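Local atomic coordinates of Non-structural maintenance of chromosomes element 1 homolog (Xenopus laevis, PDB entry 7DG2), a protein that probably acts as a RING-type E3 ubiquitin ligase that works with a MAGE partner within the SMC5-SMC6 complex, which takes part in DNA repair. Residues A[24-29]-A[44-49]; A[51-56]-A[62-67]. One frame throughout, in Å; residues are numbered along the deposited sequence.

Interaction 1: residues A[24-29]-A[44-49]; sequences SAVRAL and DKLDDF
Leu-46 reaches from the first turn of helix 46-57 into the side of helix 23-36, between Val-26 and Arg-27. Its CB points at that helix but stands back, 5.5 Å from CG of Arg-27. CG lies anti to the backbone N (chi1 172°), which extends the branch and brings both methyls to helix 23-36. The two methyls then divide the work. CD1 meets CG1 of Val-26 at 4.3 Å. CD2 rests on CG of Arg-27 at 3.9 Å, and the two side chains cross at about a right angle. No hydrogen bond joins the segments, so the contact is purely apolar and small. The helices are the second and third of a winged-helix domain, a form of the helix-turn-helix fold. Lys-45 is the N-cap of the third helix, and Leu-46 comes directly after it. Val-26, on the inner side, is buried. It also packs on Phe-11 of helix 6-18 and Met-21 of strand 20-22. Tyr-77 of strand 75-81 touches both Val-26 and Leu-46. The outer side belongs to Arg-27, which is exposed. Only its aliphatic part serves Leu-46. The chain bends about the CG-CD bond (chi3 -62°), which turns the guanidinium back toward Ser-24. CA of Ser-24 lies against one face of that group, 3.3 Å from its plane and offset toward the rim. Ser-24 OG in turn is hydrogen-bonded to Glu-22.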
ATOM      1  N   SER A  24      -6.348  11.297 -16.244  1.00 24.42           N
ATOM      2  CA  SER A  24      -7.427  12.215 -15.877  1.00 26.05           C
ATOM      3  C   SER A  24      -7.656  12.222 -14.366  1.00 28.33           C
ATOM      4  O   SER A  24      -7.931  13.274 -13.776  1.00 24.61           O
ATOM      5  CB  SER A  24      -8.713  11.875 -16.635  1.00 28.70           C
ATOM      6  OG  SER A  24      -9.437  10.834 -16.020  1.00 31.17           O
ATOM      7  N   ALA A  25      -7.502  11.070 -13.709  1.00 21.01           N
ATOM      8  CA  ALA A  25      -7.583  11.062 -12.248  1.00 22.60           C
ATOM      9  C   ALA A  25      -6.415  11.807 -11.606  1.00 21.06           C
ATOM     10  O   ALA A  25      -6.582  12.418 -10.537  1.00 20.39           O
ATOM     11  CB  ALA A  25      -7.638   9.626 -11.725  1.00 23.21           C
ATOM     12  N   VAL A  26      -5.231  11.768 -12.225  1.00 19.34           N
ATOM     13  CA  VAL A  26      -4.070  12.487 -11.699  1.00 17.77           C
ATOM     14  C   VAL A  26      -4.264  13.996 -11.811  1.00 20.09           C
ATOM     15  O   VAL A  26      -3.904  14.750 -10.897  1.00 19.96           O
ATOM     16  CB  VAL A  26      -2.791  12.025 -12.421  1.00 20.39           C
ATOM     17  CG1 VAL A  26      -1.628  12.977 -12.136  1.00 18.65           C
ATOM     18  CG2 VAL A  26      -2.456  10.586 -12.011  1.00 20.32           C
ATOM     19  N   ARG A  27      -4.824  14.466 -12.930  1.00 20.93           N
ATOM     20  CA  ARG A  27      -5.097  15.896 -13.047  1.00 19.90           C
ATOM     21  C   ARG A  27      -6.089  16.351 -11.977  1.00 19.83           C
ATOM     22  O   ARG A  27      -5.910  17.413 -11.367  1.00 21.10           O
ATOM     23  CB  ARG A  27      -5.606  16.218 -14.458  1.00 24.67           C
ATOM     24  CG  ARG A  27      -4.512  16.125 -15.528  1.00 26.55           C
ATOM     25  CD  ARG A  27      -4.987  16.629 -16.894  1.00 30.15           C
ATOM     26  NE  ARG A  27      -6.104  15.844 -17.421  1.00 40.76           N
ATOM     27  CZ  ARG A  27      -5.984  14.715 -18.123  1.00 40.11           C
ATOM     28  NH1 ARG A  27      -7.069  14.093 -18.561  1.00 40.09           N
ATOM     29  NH2 ARG A  27      -4.787  14.202 -18.385  1.00 40.32           N
ATOM     30  N   ALA A  28      -7.121  15.542 -11.712  1.00 20.14           N
ATOM     31  CA  ALA A  28      -8.085  15.889 -10.672  1.00 22.95           C
ATOM     32  C   ALA A  28      -7.444  15.845  -9.292  1.00 22.09           C
ATOM     33  O   ALA A  28      -7.741  16.685  -8.435  1.00 21.40           O
ATOM     34  CB  ALA A  28      -9.291  14.958 -10.729  1.00 24.72           C
ATOM     35  N   LEU A  29      -6.556  14.873  -9.067  1.00 21.22           N
ATOM     36  CA  LEU A  29      -5.842  14.790  -7.795  1.00 20.26           C
ATOM     37  C   LEU A  29      -4.952  16.012  -7.580  1.00 19.06           C
ATOM     38  O   LEU A  29      -4.921  16.582  -6.484  1.00 19.86           O
ATOM     39  CB  LEU A  29      -5.017  13.496  -7.749  1.00 19.32           C
ATOM     40  CG  LEU A  29      -4.081  13.322  -6.560  1.00 21.53           C
ATOM     41  CD1 LEU A  29      -4.914  13.221  -5.291  1.00 22.01           C
ATOM     42  CD2 LEU A  29      -3.173  12.073  -6.740  1.00 21.02           C
ATOM     43  N   ASP A  44      -1.855  24.506 -15.856  1.00 19.54           N
ATOM     44  CA  ASP A  44      -0.801  24.380 -16.852  1.00 26.04           C
ATOM     45  C   ASP A  44       0.527  23.929 -16.261  1.00 24.55           C
ATOM     46  O   ASP A  44       1.535  23.910 -16.975  1.00 24.44           O
ATOM     47  CB  ASP A  44      -0.601  25.714 -17.589  1.00 22.25           C
ATOM     48  CG  ASP A  44      -0.238  26.864 -16.650  1.00 28.22           C
ATOM     49  OD1 ASP A  44      -0.642  26.848 -15.469  1.00 25.57           O
ATOM     50  OD2 ASP A  44       0.449  27.817 -17.086  1.00 29.29           O
ATOM     51  N   LYS A  45       0.564  23.573 -14.977  1.00 23.61           N
ATOM     52  CA  LYS A  45       1.832  23.327 -14.311  1.00 21.25           C
ATOM     53  C   LYS A  45       1.916  21.928 -13.699  1.00 23.52           C
ATOM     54  O   LYS A  45       2.658  21.728 -12.739  1.00 24.15           O
ATOM     55  CB  LYS A  45       2.084  24.386 -13.238  1.00 22.93           C
ATOM     56  CG  LYS A  45       2.183  25.820 -13.782  1.00 26.60           C
ATOM     57  CD  LYS A  45       3.251  25.944 -14.866  1.00 28.29           C
ATOM     58  CE  LYS A  45       3.471  27.416 -15.252  1.00 31.52           C
ATOM     59  NZ  LYS A  45       4.407  27.570 -16.412  1.00 33.93           N
ATOM     60  N   LEU A  46       1.186  20.949 -14.243  1.00 20.30           N
ATOM     61  CA  LEU A  46       1.275  19.597 -13.690  1.00 22.78           C
ATOM     62  C   LEU A  46       2.674  19.014 -13.865  1.00 26.51           C
ATOM     63  O   LEU A  46       3.180  18.324 -12.967  1.00 21.25           O
ATOM     64  CB  LEU A  46       0.232  18.678 -14.327  1.00 25.73           C
ATOM     65  CG  LEU A  46       0.333  17.180 -13.975  1.00 25.64           C
ATOM     66  CD1 LEU A  46       0.106  16.909 -12.495  1.00 23.68           C
ATOM     67  CD2 LEU A  46      -0.649  16.376 -14.786  1.00 26.26           C
ATOM     68  N   ASP A  47       3.316  19.264 -15.018  1.00 25.05           N
ATOM     69  CA  ASP A  47       4.662  18.726 -15.235  1.00 22.60           C
ATOM     70  C   ASP A  47       5.648  19.277 -14.221  1.00 22.80           C
ATOM     71  O   ASP A  47       6.484  18.534 -13.679  1.00 24.98           O
ATOM     72  CB  ASP A  47       5.157  19.044 -16.651  1.00 26.85           C
ATOM     73  CG  ASP A  47       4.449  18.238 -17.724  1.00 29.71           C
ATOM     74  OD1 ASP A  47       3.561  17.415 -17.397  1.00 27.36           O
ATOM     75  OD2 ASP A  47       4.793  18.436 -18.911  1.00 30.15           O
ATOM     76  N   ASP A  48       5.584  20.582 -13.965  1.00 21.38           N
ATOM     77  CA  ASP A  48       6.432  21.177 -12.939  1.00 22.85           C
ATOM     78  C   ASP A  48       6.130  20.575 -11.575  1.00 22.53           C
ATOM     79  O   ASP A  48       7.042  20.344 -10.774  1.00 23.15           O
ATOM     80  CB  ASP A  48       6.224  22.690 -12.900  1.00 27.35           C
ATOM     81  CG  ASP A  48       6.860  23.407 -14.083  1.00 30.91           C
ATOM     82  OD1 ASP A  48       7.519  22.745 -14.911  1.00 34.62           O
ATOM     83  OD2 ASP A  48       6.698  24.645 -14.176  1.00 32.71           O
ATOM     84  N   PHE A  49       4.846  20.333 -11.295  1.00 21.02           N
ATOM     85  CA  PHE A  49       4.430  19.782 -10.006  1.00 21.90           C
ATOM     86  C   PHE A  49       5.024  18.392  -9.802  1.00 17.68           C
ATOM     87  O   PHE A  49       5.652  18.118  -8.771  1.00 19.55           O
ATOM     88  CB  PHE A  49       2.899  19.743  -9.960  1.00 23.78           C
ATOM     89  CG  PHE A  49       2.318  19.259  -8.653  1.00 22.15           C
ATOM     90  CD1 PHE A  49       2.087  20.145  -7.609  1.00 26.54           C
ATOM     91  CD2 PHE A  49       1.943  17.934  -8.497  1.00 22.51           C
ATOM     92  CE1 PHE A  49       1.524  19.706  -6.419  1.00 27.40           C
ATOM     93  CE2 PHE A  49       1.385  17.493  -7.304  1.00 23.32           C
ATOM     94  CZ  PHE A  49       1.180  18.384  -6.269  1.00 22.12           C
TER

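Interaction 2: residues A[51-56]-A[62-67]; sequences GVLNRH and MTIEKG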
ATOM      1  N   GLY A  51       7.511  17.267 -11.450  1.00 21.13           N
ATOM      2  CA  GLY A  51       8.956  17.455 -11.476  1.00 24.00           C
ATOM      3  C   GLY A  51       9.547  17.833 -10.130  1.00 21.99           C
ATOM      4  O   GLY A  51      10.664  17.422  -9.795  1.00 24.07           O
ATOM      5  N   VAL A  52       8.821  18.631  -9.345  1.00 19.18           N
ATOM      6  CA  VAL A  52       9.284  18.945  -7.998  1.00 19.19           C
ATOM      7  C   VAL A  52       9.445  17.665  -7.200  1.00 20.27           C
ATOM      8  O   VAL A  52      10.484  17.425  -6.574  1.00 20.78           O
ATOM      9  CB  VAL A  52       8.316  19.915  -7.301  1.00 22.50           C
ATOM     10  CG1 VAL A  52       8.657  20.014  -5.823  1.00 25.17           C
ATOM     11  CG2 VAL A  52       8.374  21.290  -7.966  1.00 26.13           C
ATOM     12  N   LEU A  53       8.413  16.824  -7.217  1.00 18.01           N
ATOM     13  CA  LEU A  53       8.474  15.560  -6.488  1.00 17.98           C
ATOM     14  C   LEU A  53       9.638  14.707  -6.977  1.00 17.09           C
ATOM     15  O   LEU A  53      10.424  14.186  -6.176  1.00 17.11           O
ATOM     16  CB  LEU A  53       7.142  14.824  -6.638  1.00 16.99           C
ATOM     17  CG  LEU A  53       6.038  15.363  -5.724  1.00 17.30           C
ATOM     18  CD1 LEU A  53       4.661  14.905  -6.176  1.00 16.97           C
ATOM     19  CD2 LEU A  53       6.305  14.932  -4.276  1.00 15.88           C
ATOM     20  N   ASN A  54       9.795  14.585  -8.291  1.00 18.55           N
ATOM     21  CA  ASN A  54      10.820  13.679  -8.806  1.00 17.08           C
ATOM     22  C   ASN A  54      12.225  14.147  -8.466  1.00 19.73           C
ATOM     23  O   ASN A  54      13.124  13.316  -8.307  1.00 19.24           O
ATOM     24  CB  ASN A  54      10.671  13.506 -10.315  1.00 17.60           C
ATOM     25  CG  ASN A  54       9.593  12.500 -10.666  1.00 19.38           C
ATOM     26  OD1 ASN A  54       9.182  11.706  -9.815  1.00 20.83           O
ATOM     27  ND2 ASN A  54       9.131  12.524 -11.909  1.00 19.54           N
ATOM     28  N   ARG A  55      12.443  15.458  -8.366  1.00 20.02           N
ATOM     29  CA  ARG A  55      13.755  15.942  -7.966  1.00 21.44           C
ATOM     30  C   ARG A  55      14.093  15.482  -6.556  1.00 18.97           C
ATOM     31  O   ARG A  55      15.215  15.035  -6.289  1.00 22.30           O
ATOM     32  CB  ARG A  55      13.792  17.469  -8.058  1.00 24.88           C
ATOM     33  CG  ARG A  55      15.063  18.108  -7.503  1.00 30.86           C
ATOM     34  CD  ARG A  55      15.310  19.511  -8.083  1.00 39.54           C
ATOM     35  NE  ARG A  55      14.067  20.232  -8.348  1.00 41.70           N
ATOM     36  CZ  ARG A  55      13.505  20.345  -9.551  1.00 47.42           C
ATOM     37  NH1 ARG A  55      12.362  21.010  -9.696  1.00 40.97           N
ATOM     38  NH2 ARG A  55      14.083  19.784 -10.608  1.00 48.68           N
ATOM     39  N   HIS A  56      13.124  15.562  -5.645  1.00 16.62           N
ATOM     40  CA  HIS A  56      13.351  15.127  -4.269  1.00 18.35           C
ATOM     41  C   HIS A  56      13.334  13.603  -4.133  1.00 17.17           C
ATOM     42  O   HIS A  56      13.970  13.066  -3.216  1.00 19.20           O
ATOM     43  CB  HIS A  56      12.300  15.754  -3.345  1.00 20.23           C
ATOM     44  CG  HIS A  56      12.453  17.237  -3.171  1.00 24.19           C
ATOM     45  ND1 HIS A  56      13.026  17.801  -2.049  1.00 28.85           N
ATOM     46  CD2 HIS A  56      12.094  18.274  -3.969  1.00 27.60           C
ATOM     47  CE1 HIS A  56      13.015  19.120  -2.164  1.00 25.90           C
ATOM     48  NE2 HIS A  56      12.455  19.433  -3.320  1.00 28.78           N
ATOM     49  N   MET A  62      13.410   6.454  -6.211  1.00 15.58           N
ATOM     50  CA  MET A  62      11.983   6.425  -6.477  1.00 15.88           C
ATOM     51  C   MET A  62      11.690   7.478  -7.542  1.00 15.60           C
ATOM     52  O   MET A  62      12.376   8.500  -7.619  1.00 15.97           O
ATOM     53  CB  MET A  62      11.176   6.727  -5.193  1.00 17.16           C
ATOM     54  CG  MET A  62      11.496   5.772  -4.038  1.00 19.35           C
ATOM     55  SD  MET A  62      10.800   6.388  -2.485  1.00 20.12           S
ATOM     56  CE  MET A  62       9.099   6.503  -2.956  1.00 15.93           C
ATOM     57  N   THR A  63      10.694   7.218  -8.386  1.00 16.40           N
ATOM     58  CA  THR A  63      10.298   8.258  -9.330  1.00 16.01           C
ATOM     59  C   THR A  63       8.837   8.074  -9.706  1.00 18.28           C
ATOM     60  O   THR A  63       8.277   6.980  -9.595  1.00 14.80           O
ATOM     61  CB  THR A  63      11.200   8.257 -10.582  1.00 21.09           C
ATOM     62  OG1 THR A  63      11.065   9.513 -11.263  1.00 23.19           O
ATOM     63  CG2 THR A  63      10.828   7.142 -11.532  1.00 23.06           C
ATOM     64  N   ILE A  64       8.209   9.170 -10.116  1.00 15.88           N
ATOM     65  CA  ILE A  64       6.857   9.130 -10.656  1.00 16.05           C
ATOM     66  C   ILE A  64       7.003   9.102 -12.170  1.00 18.86           C
ATOM     67  O   ILE A  64       7.358  10.114 -12.786  1.00 19.75           O
ATOM     68  CB  ILE A  64       6.019  10.329 -10.191  1.00 14.42           C
ATOM     69  CG1 ILE A  64       5.874  10.317  -8.669  1.00 15.08           C
ATOM     70  CG2 ILE A  64       4.645  10.290 -10.872  1.00 18.86           C
ATOM     71  CD1 ILE A  64       5.328  11.643  -8.078  1.00 19.98           C
ATOM     72  N   GLU A  65       6.774   7.929 -12.761  1.00 18.30           N
ATOM     73  CA  GLU A  65       6.914   7.709 -14.192  1.00 20.61           C
ATOM     74  C   GLU A  65       5.575   7.880 -14.895  1.00 20.22           C
ATOM     75  O   GLU A  65       4.517   7.732 -14.290  1.00 19.24           O
ATOM     76  CB  GLU A  65       7.456   6.302 -14.463  1.00 23.91           C
ATOM     77  CG  GLU A  65       8.956   6.229 -14.583  1.00 30.20           C
ATOM     78  CD  GLU A  65       9.452   6.717 -15.939  1.00 36.96           C
ATOM     79  OE1 GLU A  65       8.700   7.429 -16.639  1.00 36.53           O
ATOM     80  OE2 GLU A  65      10.590   6.376 -16.314  1.00 44.35           O
ATOM     81  N   LYS A  66       5.634   8.194 -16.192  1.00 18.81           N
ATOM     82  CA  LYS A  66       4.460   8.216 -17.059  1.00 20.07           C
ATOM     83  C   LYS A  66       4.575   7.123 -18.113  1.00 22.86           C
ATOM     84  O   LYS A  66       5.666   6.861 -18.631  1.00 24.10           O
ATOM     85  CB  LYS A  66       4.304   9.558 -17.782  1.00 21.21           C
ATOM     86  CG  LYS A  66       4.129  10.754 -16.900  1.00 24.65           C
ATOM     87  CD  LYS A  66       3.863  11.995 -17.761  1.00 27.52           C
ATOM     88  CE  LYS A  66       2.696  11.766 -18.715  1.00 28.72           C
ATOM     89  NZ  LYS A  66       2.468  12.922 -19.635  1.00 36.50           N
ATOM     90  N   GLY A  67       3.449   6.497 -18.432  1.00 20.02           N
ATOM     91  CA  GLY A  67       3.413   5.483 -19.467  1.00 22.31           C
ATOM     92  C   GLY A  67       2.041   5.427 -20.105  1.00 24.92           C
ATOM     93  O   GLY A  67       1.120   6.135 -19.699  1.00 26.35           O
TER
HETATM   94  O   HOH W   1      12.833  10.711  -9.250  1.00 20.45           O
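Asn-54 holds Ile-64 by its backbone, with both ends of one amide bonded to one residue. This ties helix 46-57, the third helix of the winged-helix domain, to strand 62-68, the first strand of the wing hairpin. The short helix and strand axes run roughly antiparallel (148°) and come within 7.5 Å. Ile-64 N donates to Asn-54 OD1 at 2.7 Å in a nearly straight bond. Asn-54 ND2 donates to Ile-64 O at 3.1 Å, with that oxygen close to the amide plane. The pair of bonds fixes the rotation of the amide. Thr-63, Glu-65 and Gly-67 bond to strand 75-81, so the amide serves the other edge of strand 62-68, as a further strand might.

The apolar side is tight. Ile-64 CD1 packs against Leu-53 CD1 at 3.8 Å, and Leu-53 CB lies 3.9 Å from the same Ile-64 CD1. Phe-11 and Leu-15 of helix 6-18 extend this core, the first against Leu-53 and the second against Ile-64. Two residues before Ile-64, Met-62 packs on Leu-21 of the MAGE subunit and Phe-68 of the Nse4 subunit.

The other side is looser and partly exposed. Here the helix and strand backbones are joined through a water. It donates to Asn-54 O and to Met-62 O, both at 2.8 Å, and accepts a hydrogen bond from Thr-63 OG1 at 2.9 Å.

In the fold
Both contacts use helix 46-57, and their centres are 12 Å apart. Interaction 1 packs the start of the helix against helix 23-36. Interaction 2 fixes its later turns to strand 62-68. Their segments adjoin in the sequence, and apart from that the two contacts do not touch. Helix 6-18 connects them through Phe-11, which packs on Val-26 in the first and Leu-53 in the second. Strand 75-81 borders both: its Tyr-77 touches Leu-46 of interaction 1 and also Lys-66, which takes no part across interaction 2. Neither contact includes a zinc ligand. Those residues lie in the RING-like region, from Cys-184 to Cys-224. Interaction 2 adjoins the MAGE and Nse4 subunits.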